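Local coordinates for probable ABC transporter extracellular-binding protein YckB (Bacillus subtilis, PDB 2IEE) that probably captures a solute outside the cell and delivers it to a membrane ABC transporter, as a lipid-anchored binding protein, at residues L130-Y143 with A170-Y182. Residues are numbered along the deposited sequence; the frame is centred on the assembly and turned at random.
Sequences LKGKKAAGAATTVY and ANGRTDVILNDYY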
ATOM      1  N   LEU A 130       8.896  19.555 -11.753  1.00 17.41           N
ATOM      2  CA  LEU A 130       7.456  19.338 -11.785  1.00 17.34           C
ATOM      3  C   LEU A 130       6.758  20.686 -11.943  1.00 18.29           C
ATOM      4  O   LEU A 130       5.579  20.754 -12.296  1.00 17.98           O
ATOM      5  CB  LEU A 130       7.005  18.676 -10.487  1.00 16.49           C
ATOM      6  CG  LEU A 130       6.454  17.251 -10.554  1.00 19.70           C
ATOM      7  CD1 LEU A 130       7.376  16.349 -11.350  1.00 16.55           C
ATOM      8  CD2 LEU A 130       6.286  16.740  -9.138  1.00 19.07           C
ATOM      9  N   LYS A 131       7.495  21.762 -11.684  1.00 18.96           N
ATOM     10  CA  LYS A 131       6.947  23.113 -11.791  1.00 20.56           C
ATOM     11  C   LYS A 131       6.379  23.397 -13.180  1.00 19.77           C
ATOM     12  O   LYS A 131       7.103  23.366 -14.175  1.00 19.42           O
ATOM     13  CB  LYS A 131       8.031  24.140 -11.455  1.00 22.83           C
ATOM     14  CG  LYS A 131       7.561  25.585 -11.508  1.00 27.60           C
ATOM     15  CD  LYS A 131       8.661  26.541 -11.064  1.00 30.11           C
ATOM     16  CE  LYS A 131       8.235  27.994 -11.236  1.00 31.69           C
ATOM     17  NZ  LYS A 131       7.981  28.331 -12.670  1.00 32.61           N
ATOM     18  N   GLY A 132       5.078  23.666 -13.239  1.00 18.39           N
ATOM     19  CA  GLY A 132       4.445  23.962 -14.509  1.00 17.29           C
ATOM     20  C   GLY A 132       4.005  22.741 -15.299  1.00 18.61           C
ATOM     21  O   GLY A 132       3.398  22.872 -16.363  1.00 17.61           O
ATOM     22  N   LYS A 133       4.302  21.553 -14.789  1.00 16.31           N
ATOM     23  CA  LYS A 133       3.916  20.333 -15.480  1.00 17.30           C
ATOM     24  C   LYS A 133       2.485  19.947 -15.161  1.00 17.65           C
ATOM     25  O   LYS A 133       1.931  20.367 -14.149  1.00 16.93           O
ATOM     26  CB  LYS A 133       4.846  19.185 -15.090  1.00 15.33           C
ATOM     27  CG  LYS A 133       6.288  19.406 -15.473  1.00 16.58           C
ATOM     28  CD  LYS A 133       6.501  19.339 -16.974  1.00 15.66           C
ATOM     29  CE  LYS A 133       7.970  19.546 -17.304  1.00 17.69           C
ATOM     30  NZ  LYS A 133       8.241  19.368 -18.752  1.00 23.15           N
ATOM     31  N   LYS A 134       1.886  19.143 -16.035  1.00 17.40           N
ATOM     32  CA  LYS A 134       0.521  18.690 -15.829  1.00 16.21           C
ATOM     33  C   LYS A 134       0.545  17.367 -15.071  1.00 16.52           C
ATOM     34  O   LYS A 134       0.939  16.333 -15.617  1.00 15.95           O
ATOM     35  CB  LYS A 134      -0.190  18.546 -17.179  1.00 20.78           C
ATOM     36  CG  LYS A 134      -0.403  19.893 -17.888  1.00 22.72           C
ATOM     37  CD  LYS A 134      -1.012  19.759 -19.278  1.00 23.01           C
ATOM     38  CE  LYS A 134      -0.027  19.131 -20.251  1.00 28.66           C
ATOM     39  NZ  LYS A 134      -0.538  19.128 -21.650  1.00 27.60           N
ATOM     40  N   ALA A 135       0.136  17.417 -13.805  1.00 15.13           N
ATOM     41  CA  ALA A 135       0.110  16.240 -12.945  1.00 16.85           C
ATOM     42  C   ALA A 135      -1.301  15.673 -12.795  1.00 19.02           C
ATOM     43  O   ALA A 135      -2.264  16.405 -12.544  1.00 17.69           O
ATOM     44  CB  ALA A 135       0.691  16.585 -11.574  1.00 16.05           C
ATOM     45  N   ALA A 136      -1.419  14.359 -12.952  1.00 22.34           N
ATOM     46  CA  ALA A 136      -2.712  13.697 -12.854  1.00 26.66           C
ATOM     47  C   ALA A 136      -2.721  12.583 -11.817  1.00 29.64           C
ATOM     48  O   ALA A 136      -1.666  12.154 -11.339  1.00 30.22           O
ATOM     49  CB  ALA A 136      -3.112  13.148 -14.217  1.00 26.87           C
ATOM     50  N   GLY A 137      -3.925  12.120 -11.487  1.00 32.48           N
ATOM     51  CA  GLY A 137      -4.098  11.067 -10.499  1.00 34.78           C
ATOM     52  C   GLY A 137      -5.120  11.491  -9.455  1.00 37.01           C
ATOM     53  O   GLY A 137      -5.742  12.542  -9.598  1.00 35.79           O
ATOM     54  N   ALA A 138      -5.294  10.685  -8.406  1.00 39.66           N
ATOM     55  CA  ALA A 138      -6.250  10.992  -7.341  1.00 41.03           C
ATOM     56  C   ALA A 138      -6.060  12.408  -6.807  1.00 41.73           C
ATOM     57  O   ALA A 138      -4.937  12.845  -6.551  1.00 43.10           O
ATOM     58  CB  ALA A 138      -6.118   9.981  -6.205  1.00 43.00           C
ATOM     59  N   ALA A 139      -7.174  13.107  -6.618  1.00 42.17           N
ATOM     60  CA  ALA A 139      -7.171  14.492  -6.154  1.00 41.84           C
ATOM     61  C   ALA A 139      -6.706  14.785  -4.724  1.00 41.67           C
ATOM     62  O   ALA A 139      -5.907  15.697  -4.512  1.00 42.25           O
ATOM     63  CB  ALA A 139      -8.559  15.092  -6.371  1.00 41.21           C
ATOM     64  N   THR A 140      -7.200  14.038  -3.741  1.00 40.77           N
ATOM     65  CA  THR A 140      -6.824  14.310  -2.356  1.00 39.13           C
ATOM     66  C   THR A 140      -5.938  13.276  -1.675  1.00 37.52           C
ATOM     67  O   THR A 140      -6.319  12.679  -0.665  1.00 38.35           O
ATOM     68  CB  THR A 140      -8.073  14.532  -1.482  1.00 40.60           C
ATOM     69  OG1 THR A 140      -9.012  13.476  -1.716  1.00 41.36           O
ATOM     70  CG2 THR A 140      -8.718  15.876  -1.803  1.00 41.22           C
ATOM     71  N   THR A 141      -4.748  13.076  -2.226  1.00 33.41           N
ATOM     72  CA  THR A 141      -3.796  12.140  -1.655  1.00 29.17           C
ATOM     73  C   THR A 141      -2.517  12.912  -1.386  1.00 27.51           C
ATOM     74  O   THR A 141      -2.337  14.037  -1.868  1.00 25.96           O
ATOM     75  CB  THR A 141      -3.468  10.995  -2.621  1.00 29.18           C
ATOM     76  OG1 THR A 141      -2.839  11.529  -3.791  1.00 28.76           O
ATOM     77  CG2 THR A 141      -4.735  10.254  -3.021  1.00 29.79           C
ATOM     78  N   VAL A 142      -1.624  12.305  -0.619  1.00 25.33           N
ATOM     79  CA  VAL A 142      -0.359  12.931  -0.304  1.00 23.32           C
ATOM     80  C   VAL A 142       0.459  13.063  -1.591  1.00 21.09           C
ATOM     81  O   VAL A 142       1.316  13.935  -1.709  1.00 19.49           O
ATOM     82  CB  VAL A 142       0.416  12.094   0.730  1.00 24.34           C
ATOM     83  CG1 VAL A 142       0.916  10.807   0.092  1.00 22.76           C
ATOM     84  CG2 VAL A 142       1.554  12.906   1.304  1.00 26.23           C
ATOM     85  N   TYR A 143       0.177  12.199  -2.561  1.00 18.20           N
ATOM     86  CA  TYR A 143       0.887  12.235  -3.834  1.00 21.18           C
ATOM     87  C   TYR A 143       0.585  13.518  -4.615  1.00 21.82           C
ATOM     88  O   TYR A 143       1.494  14.122  -5.186  1.00 21.54           O
ATOM     89  CB  TYR A 143       0.523  11.010  -4.678  1.00 18.05           C
ATOM     90  CG  TYR A 143       0.949   9.708  -4.043  1.00 16.52           C
ATOM     91  CD1 TYR A 143       2.293   9.372  -3.941  1.00 15.80           C
ATOM     92  CD2 TYR A 143       0.011   8.836  -3.498  1.00 13.75           C
ATOM     93  CE1 TYR A 143       2.697   8.198  -3.306  1.00 14.50           C
ATOM     94  CE2 TYR A 143       0.401   7.661  -2.862  1.00 13.28           C
ATOM     95  CZ  TYR A 143       1.748   7.349  -2.767  1.00 14.27           C
ATOM     96  OH  TYR A 143       2.145   6.202  -2.115  1.00 11.54           O
ATOM     97  N   ALA A 170       1.394   9.270 -22.079  1.00 14.10           N
ATOM     98  CA  ALA A 170       2.023   8.798 -23.311  1.00 17.27           C
ATOM     99  C   ALA A 170       1.700   9.722 -24.479  1.00 16.78           C
ATOM    100  O   ALA A 170       2.552   9.998 -25.314  1.00 18.11           O
ATOM    101  CB  ALA A 170       1.548   7.380 -23.631  1.00 14.53           C
ATOM    102  N   ASN A 171       0.463  10.196 -24.518  1.00 18.56           N
ATOM    103  CA  ASN A 171      -0.011  11.079 -25.581  1.00 20.45           C
ATOM    104  C   ASN A 171       0.516  12.495 -25.498  1.00 17.26           C
ATOM    105  O   ASN A 171       0.483  13.224 -26.482  1.00 17.01           O
ATOM    106  CB  ASN A 171      -1.537  11.148 -25.560  1.00 21.65           C
ATOM    107  CG  ASN A 171      -2.172   9.915 -26.123  1.00 25.64           C
ATOM    108  OD1 ASN A 171      -3.349   9.650 -25.888  1.00 28.93           O
ATOM    109  ND2 ASN A 171      -1.399   9.149 -26.886  1.00 26.41           N
ATOM    110  N   GLY A 172       0.977  12.889 -24.322  1.00 16.31           N
ATOM    111  CA  GLY A 172       1.459  14.246 -24.157  1.00 15.99           C
ATOM    112  C   GLY A 172       0.347  15.164 -23.668  1.00 15.03           C
ATOM    113  O   GLY A 172       0.557  16.364 -23.536  1.00 14.58           O
ATOM    114  N   ARG A 173      -0.840  14.610 -23.414  1.00 14.26           N
ATOM    115  CA  ARG A 173      -1.962  15.408 -22.918  1.00 14.05           C
ATOM    116  C   ARG A 173      -1.692  15.816 -21.465  1.00 13.58           C
ATOM    117  O   ARG A 173      -2.131  16.874 -21.017  1.00 15.15           O
ATOM    118  CB  ARG A 173      -3.281  14.635 -23.041  1.00 13.15           C
ATOM    119  CG  ARG A 173      -3.677  14.358 -24.476  1.00 14.12           C
ATOM    120  CD  ARG A 173      -5.118  13.845 -24.603  1.00 18.23           C
ATOM    121  NE  ARG A 173      -6.093  14.825 -24.133  1.00 17.52           N
ATOM    122  CZ  ARG A 173      -6.790  14.710 -23.007  1.00 19.95           C
ATOM    123  NH1 ARG A 173      -6.627  13.647 -22.227  1.00 21.09           N
ATOM    124  NH2 ARG A 173      -7.642  15.665 -22.652  1.00 18.70           N
ATOM    125  N   THR A 174      -0.982  14.958 -20.735  1.00 12.54           N
ATOM    126  CA  THR A 174      -0.568  15.247 -19.365  1.00 10.14           C
ATOM    127  C   THR A 174       0.927  14.939 -19.328  1.00 12.13           C
ATOM    128  O   THR A 174       1.477  14.419 -20.304  1.00 10.63           O
ATOM    129  CB  THR A 174      -1.287  14.379 -18.317  1.00 12.14           C
ATOM    130  OG1 THR A 174      -1.148  12.992 -18.660  1.00 12.65           O
ATOM    131  CG2 THR A 174      -2.768  14.777 -18.216  1.00  8.30           C
ATOM    132  N   ASP A 175       1.587  15.238 -18.214  1.00 12.17           N
ATOM    133  CA  ASP A 175       3.025  15.009 -18.129  1.00 11.69           C
ATOM    134  C   ASP A 175       3.517  13.996 -17.114  1.00 12.92           C
ATOM    135  O   ASP A 175       4.459  13.248 -17.379  1.00 12.16           O
ATOM    136  CB  ASP A 175       3.743  16.319 -17.831  1.00 12.23           C
ATOM    137  CG  ASP A 175       3.498  17.364 -18.880  1.00 11.96           C
ATOM    138  OD1 ASP A 175       3.738  17.064 -20.064  1.00 11.44           O
ATOM    139  OD2 ASP A 175       3.081  18.484 -18.515  1.00 14.79           O
ATOM    140  N   VAL A 176       2.884  13.968 -15.948  1.00 11.59           N
ATOM    141  CA  VAL A 176       3.357  13.093 -14.900  1.00 11.64           C
ATOM    142  C   VAL A 176       2.261  12.598 -13.970  1.00 12.54           C
ATOM    143  O   VAL A 176       1.238  13.260 -13.785  1.00 12.38           O
ATOM    144  CB  VAL A 176       4.421  13.855 -14.080  1.00 11.61           C
ATOM    145  CG1 VAL A 176       3.777  15.079 -13.448  1.00 12.35           C
ATOM    146  CG2 VAL A 176       5.050  12.957 -13.018  1.00 10.87           C
ATOM    147  N   ILE A 177       2.487  11.416 -13.403  1.00 14.34           N
ATOM    148  CA  ILE A 177       1.575  10.804 -12.442  1.00 12.73           C
ATOM    149  C   ILE A 177       2.423  10.443 -11.229  1.00 13.98           C
ATOM    150  O   ILE A 177       3.421   9.733 -11.359  1.00 12.98           O
ATOM    151  CB  ILE A 177       0.956   9.484 -12.943  1.00 14.52           C
ATOM    152  CG1 ILE A 177       0.219   9.702 -14.258  1.00 14.37           C
ATOM    153  CG2 ILE A 177      -0.033   8.942 -11.892  1.00  8.83           C
ATOM    154  CD1 ILE A 177      -0.898  10.686 -14.149  1.00 21.09           C
ATOM    155  N   LEU A 178       2.025  10.930 -10.060  1.00 13.50           N
ATOM    156  CA  LEU A 178       2.744  10.634  -8.822  1.00 14.09           C
ATOM    157  C   LEU A 178       1.964   9.570  -8.050  1.00 12.92           C
ATOM    158  O   LEU A 178       0.768   9.725  -7.814  1.00 12.01           O
ATOM    159  CB  LEU A 178       2.867  11.903  -7.974  1.00 15.57           C
ATOM    160  CG  LEU A 178       4.240  12.583  -7.881  1.00 18.70           C
ATOM    161  CD1 LEU A 178       4.901  12.639  -9.248  1.00 17.24           C
ATOM    162  CD2 LEU A 178       4.074  13.978  -7.286  1.00 15.77           C
ATOM    163  N   ASN A 179       2.630   8.482  -7.670  1.00 11.85           N
ATOM    164  CA  ASN A 179       1.955   7.421  -6.929  1.00 12.54           C
ATOM    165  C   ASN A 179       2.994   6.505  -6.288  1.00 11.32           C
ATOM    166  O   ASN A 179       4.195   6.722  -6.441  1.00 12.59           O
ATOM    167  CB  ASN A 179       1.054   6.612  -7.877  1.00 12.18           C
ATOM    168  CG  ASN A 179      -0.074   5.886  -7.145  1.00 14.55           C
ATOM    169  OD1 ASN A 179      -0.139   5.884  -5.914  1.00 14.91           O
ATOM    170  ND2 ASN A 179      -0.967   5.267  -7.907  1.00 12.23           N
ATOM    171  N   ASP A 180       2.522   5.494  -5.567  1.00  9.73           N
ATOM    172  CA  ASP A 180       3.393   4.519  -4.910  1.00 11.05           C
ATOM    173  C   ASP A 180       4.227   3.770  -5.965  1.00 10.71           C
ATOM    174  O   ASP A 180       3.721   3.427  -7.030  1.00 11.01           O
ATOM    175  CB  ASP A 180       2.536   3.523  -4.130  1.00 10.99           C
ATOM    176  CG  ASP A 180       3.334   2.360  -3.594  1.00 11.59           C
ATOM    177  OD1 ASP A 180       4.021   2.529  -2.564  1.00 14.63           O
ATOM    178  OD2 ASP A 180       3.284   1.276  -4.211  1.00 12.34           O
ATOM    179  N   TYR A 181       5.494   3.513  -5.662  1.00 10.83           N
ATOM    180  CA  TYR A 181       6.378   2.824  -6.593  1.00 10.41           C
ATOM    181  C   TYR A 181       5.813   1.514  -7.117  1.00 11.74           C
ATOM    182  O   TYR A 181       5.677   1.316  -8.324  1.00 11.23           O
ATOM    183  CB  TYR A 181       7.720   2.539  -5.933  1.00 11.59           C
ATOM    184  CG  TYR A 181       8.609   1.630  -6.749  1.00 12.22           C
ATOM    185  CD1 TYR A 181       9.014   1.985  -8.035  1.00 10.99           C
ATOM    186  CD2 TYR A 181       9.069   0.429  -6.224  1.00 10.41           C
ATOM    187  CE1 TYR A 181       9.867   1.161  -8.777  1.00 11.85           C
ATOM    188  CE2 TYR A 181       9.917  -0.398  -6.954  1.00 13.08           C
ATOM    189  CZ  TYR A 181      10.313  -0.028  -8.223  1.00 11.03           C
ATOM    190  OH  TYR A 181      11.157  -0.850  -8.927  1.00 18.23           O
ATOM    191  N   TYR A 182       5.502   0.608  -6.201  1.00 11.52           N
ATOM    192  CA  TYR A 182       4.977  -0.685  -6.594  1.00 13.86           C
ATOM    193  C   TYR A 182       3.705  -0.618  -7.427  1.00 12.83           C
ATOM    194  O   TYR A 182       3.565  -1.377  -8.385  1.00 11.87           O
ATOM    195  CB  TYR A 182       4.793  -1.559  -5.356  1.00 14.56           C
ATOM    196  CG  TYR A 182       6.126  -1.984  -4.793  1.00 14.64           C
ATOM    197  CD1 TYR A 182       6.995  -2.779  -5.546  1.00 13.28           C
ATOM    198  CD2 TYR A 182       6.547  -1.559  -3.532  1.00 11.71           C
ATOM    199  CE1 TYR A 182       8.252  -3.139  -5.062  1.00 12.74           C
ATOM    200  CE2 TYR A 182       7.804  -1.916  -3.038  1.00 11.59           C
ATOM    201  CZ  TYR A 182       8.652  -2.705  -3.806  1.00 13.21           C
ATOM    202  OH  TYR A 182       9.897  -3.051  -3.326  1.00 12.61           O
TER
HETATM  203  O   HOH W   1       0.319  13.397 -10.014  1.00 23.69           O
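The ring of Tyr143 lies over the backbone of Asn179: CA of Asn179 sits 3.7 Å from the ring centroid, a CH-pi contact, while Val142 CG1 covers the opposite face. On the same face as that CA, Asn179 OD1 stands over Tyr143 CE2 at 3.6 Å, the amide turned 69° from the ring, and the hydroxyl end reaches Asp180 CB. With CG anti to the carbonyl carbon (chi1 -63°), the ring is laid along 178-180; tyrosine suits the place, broad enough to cover this backbone and long enough to reach Asp180. Cutting it back to an alanine here is likely to uncover Asn179 and Asp180 and open a gap beside them. Farther back, short Ala135 CB leaves room for Val176 CG1 (3.9 Å) on one sheet face, Ala136 CB for Ile177 CD1 on the other. Lys134 O accepts from the N atoms of Asp175 and Val176, and Ala136 N donates to Val176 O. Asp175, held also by Arg117, offers the anti lone pair of OD2 to Lys134 N (2.8 Å, 170°). A water bridges Ala136 O and Leu178 N, 4.1 Å apart. Through helix 142-149, strand 153-154 and helix 162-171 the chain returns to 176-180, setting 134-136 between two parallel neighbours in one lobe of the two-lobed periplasmic-binding-protein fold.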